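Local coordinates for flavodoxin, WrbA-like protein (Agrobacterium tumefaciens, PDB 3D7N) that probably binds FMN and transfers electrons as a WrbA-like member of the flavodoxin family, perhaps reducing quinones at the expense of NAD(P)H, at the interface of chains A and B. Residues are numbered along the deposited sequence; one frame, centred on the assembly and turned at random. Chains: chain A/B, Flavodoxin, WrbA-like protein.

The interface of chains A and B. Residues chain A 115-116, 119-120, 122-124; chain B 125-128, 149-150, 179.
This part of a two-fold symmetric interface between flavodoxin-like subunits sets the C-terminal end of A helix 104-120 and the glycine turn after it against B strand 124-126, the loop that follows, B:Tyr149-B:Ile150 and B:Arg179 of helix 167-186; the deposited assembly holds four copies, as in WrbA-family tetramers, so this contact may serve assembly. Backbone carbonyls of the A turn accept hydrogen bonds from B. B:Ser127 OG, in the crowded position between its backbone N and carbonyl carbon (chi1 73°), donates onto a lone pair of A:Gly123 O at 2.8 Å. The B:Arg179 chain runs extended from CG to NE, then turns at chi4 (79°) so that NH1 meets A:Gly122 O at 2.9 Å; this O lies near the guanidinium plane, whereas NH1 sits well above the carbonyl plane, off the lone pairs, and the bond is bent. B:Arg179 NE binds B:Ser127 O at 2.6 Å, which fixes the guanidinium's rotation. A:Leu124 and B:Val126 form an antiparallel beta bridge. Apolar packing centres on B:Ile150, whose side chain crosses those of A:Val115 and A:Leu116 nearly at right angles, its CD1 3.7 Å from A:Gly119 CA and 3.8 Å from A:Val115 CG1. B:Trp125 NE1 steadies this residue from behind, donating almost straight to B:Ile150 O at 3.1 Å. Next to it, the A:Gln120 amide, turned by the bend at chi2, crosses obliquely and stacks offset, planes 25° apart, A:Gln120 NE2 above and just outside the ring's CD2-CE2 side, 3.9 Å from B:Tyr149 CE2.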
loop_
_atom_site.group_PDB
_atom_site.type_symbol
_atom_site.label_atom_id
_atom_site.label_comp_id
_atom_site.label_asym_id
_atom_site.label_seq_id
_atom_site.Cartn_x
_atom_site.Cartn_y
_atom_site.Cartn_z
ATOM N N VAL A 115 4.362 -8.919 -3.837
ATOM C CA VAL A 115 3.384 -9.774 -3.221
ATOM C C VAL A 115 2.061 -9.851 -4.030
ATOM O O VAL A 115 1.504 -10.939 -4.219
ATOM C CB VAL A 115 3.066 -9.288 -1.789
ATOM C CG1 VAL A 115 1.869 -10.082 -1.241
ATOM C CG2 VAL A 115 4.346 -9.397 -0.887
ATOM N N LEU A 116 1.581 -8.705 -4.494
ATOM C CA LEU A 116 0.401 -8.645 -5.358
ATOM C C LEU A 116 0.579 -9.444 -6.657
ATOM O O LEU A 116 -0.327 -10.126 -7.067
ATOM C CB LEU A 116 0.064 -7.210 -5.722
ATOM C CG LEU A 116 -0.447 -6.296 -4.619
ATOM C CD1 LEU A 116 -0.844 -4.911 -5.213
ATOM C CD2 LEU A 116 -1.645 -6.913 -3.890
ATOM N N GLY A 119 0.356 -12.995 -5.784
ATOM C CA GLY A 119 -1.038 -13.320 -5.464
ATOM C C GLY A 119 -1.889 -13.441 -6.721
ATOM O O GLY A 119 -2.695 -14.356 -6.896
ATOM N N GLN A 120 -1.696 -12.507 -7.612
ATOM C CA GLN A 120 -2.393 -12.467 -8.900
ATOM C C GLN A 120 -2.194 -13.816 -9.618
ATOM O O GLN A 120 -3.105 -14.328 -10.287
ATOM C CB GLN A 120 -1.725 -11.359 -9.710
ATOM C CG GLN A 120 -2.458 -10.879 -10.864
ATOM C CD GLN A 120 -3.035 -9.504 -10.669
ATOM O OE1 GLN A 120 -2.574 -8.774 -9.816
ATOM N NE2 GLN A 120 -4.100 -9.159 -11.456
ATOM N N GLY A 122 -1.625 -16.615 -8.035
ATOM C CA GLY A 122 -2.092 -17.672 -7.141
ATOM C C GLY A 122 -0.965 -18.430 -6.464
ATOM O O GLY A 122 -1.053 -19.630 -6.264
ATOM N N GLY A 123 0.105 -17.727 -6.128
ATOM C CA GLY A 123 1.277 -18.330 -5.503
ATOM C C GLY A 123 1.305 -18.191 -4.009
ATOM O O GLY A 123 0.435 -17.557 -3.437
ATOM N N LEU A 124 2.316 -18.782 -3.370
ATOM C CA LEU A 124 2.476 -18.649 -1.937
ATOM C C LEU A 124 3.629 -17.739 -1.658
ATOM O O LEU A 124 4.667 -17.918 -2.246
ATOM C CB LEU A 124 2.842 -19.959 -1.268
ATOM C CG LEU A 124 1.934 -21.129 -1.404
ATOM C CD1 LEU A 124 2.468 -21.987 -0.240
ATOM C CD2 LEU A 124 0.376 -20.855 -1.360
ATOM N N TRP B 125 2.396 -16.745 3.142
ATOM C CA TRP B 125 1.103 -16.208 2.808
ATOM C C TRP B 125 0.464 -16.966 1.680
ATOM O O TRP B 125 1.071 -17.205 0.639
ATOM C CB TRP B 125 1.191 -14.718 2.461
ATOM C CG TRP B 125 -0.182 -14.157 2.204
ATOM C CD1 TRP B 125 -0.826 -14.087 0.999
ATOM C CD2 TRP B 125 -1.103 -13.685 3.173
ATOM N NE1 TRP B 125 -2.080 -13.614 1.160
ATOM C CE2 TRP B 125 -2.287 -13.345 2.487
ATOM C CE3 TRP B 125 -1.053 -13.523 4.559
ATOM C CZ2 TRP B 125 -3.390 -12.800 3.139
ATOM C CZ3 TRP B 125 -2.160 -13.066 5.221
ATOM C CH2 TRP B 125 -3.317 -12.705 4.521
ATOM N N VAL B 126 -0.772 -17.364 1.904
ATOM C CA VAL B 126 -1.570 -18.123 0.936
ATOM C C VAL B 126 -2.521 -17.163 0.230
ATOM O O VAL B 126 -3.381 -16.570 0.849
ATOM C CB VAL B 126 -2.416 -19.217 1.631
ATOM C CG1 VAL B 126 -3.246 -19.982 0.596
ATOM C CG2 VAL B 126 -1.531 -20.189 2.460
ATOM N N SER B 127 -2.360 -17.029 -1.081
ATOM C CA SER B 127 -3.170 -16.176 -1.907
ATOM C C SER B 127 -4.463 -16.912 -2.318
ATOM O O SER B 127 -4.582 -18.136 -2.151
ATOM C CB SER B 127 -2.353 -15.795 -3.128
ATOM O OG SER B 127 -2.243 -16.912 -4.010
ATOM N N LEU B 128 -5.442 -16.171 -2.846
ATOM C CA LEU B 128 -6.712 -16.783 -3.288
ATOM C C LEU B 128 -6.407 -17.696 -4.472
ATOM O O LEU B 128 -5.675 -17.335 -5.396
ATOM C CB LEU B 128 -7.730 -15.702 -3.631
ATOM C CG LEU B 128 -9.225 -16.058 -3.763
ATOM C CD1 LEU B 128 -9.770 -16.608 -2.534
ATOM C CD2 LEU B 128 -10.043 -14.848 -4.152
ATOM N N TYR B 149 -7.615 -11.281 -5.526
ATOM C CA TYR B 149 -6.520 -12.258 -5.740
ATOM C C TYR B 149 -5.637 -12.598 -4.549
ATOM O O TYR B 149 -5.182 -13.716 -4.417
ATOM C CB TYR B 149 -5.615 -11.782 -6.853
ATOM C CG TYR B 149 -6.296 -11.857 -8.182
ATOM C CD1 TYR B 149 -6.525 -13.098 -8.817
ATOM C CD2 TYR B 149 -6.725 -10.700 -8.820
ATOM C CE1 TYR B 149 -7.164 -13.168 -10.055
ATOM C CE2 TYR B 149 -7.388 -10.762 -10.065
ATOM C CZ TYR B 149 -7.603 -11.986 -10.663
ATOM O OH TYR B 149 -8.251 -11.990 -11.878
ATOM N N ILE B 150 -5.371 -11.616 -3.715
ATOM C CA ILE B 150 -4.481 -11.810 -2.612
ATOM C C ILE B 150 -5.125 -12.669 -1.472
ATOM O O ILE B 150 -4.451 -13.430 -0.805
ATOM C CB ILE B 150 -3.893 -10.436 -2.147
ATOM C CG1 ILE B 150 -2.465 -10.622 -1.706
ATOM C CG2 ILE B 150 -4.628 -9.836 -1.013
ATOM C CD1 ILE B 150 -1.560 -10.711 -2.869
ATOM N N ARG B 179 -8.227 -24.107 0.891
ATOM C CA ARG B 179 -6.939 -23.947 0.223
ATOM C C ARG B 179 -5.825 -23.653 1.237
ATOM O O ARG B 179 -4.675 -24.095 1.078
ATOM C CB ARG B 179 -7.048 -22.846 -0.821
ATOM C CG ARG B 179 -5.757 -22.508 -1.526
ATOM C CD ARG B 179 -5.985 -21.363 -2.453
ATOM N NE ARG B 179 -4.771 -20.670 -2.892
ATOM C CZ ARG B 179 -3.941 -21.103 -3.843
ATOM N NH1 ARG B 179 -2.918 -20.352 -4.229
ATOM N NH2 ARG B 179 -4.121 -22.267 -4.420
#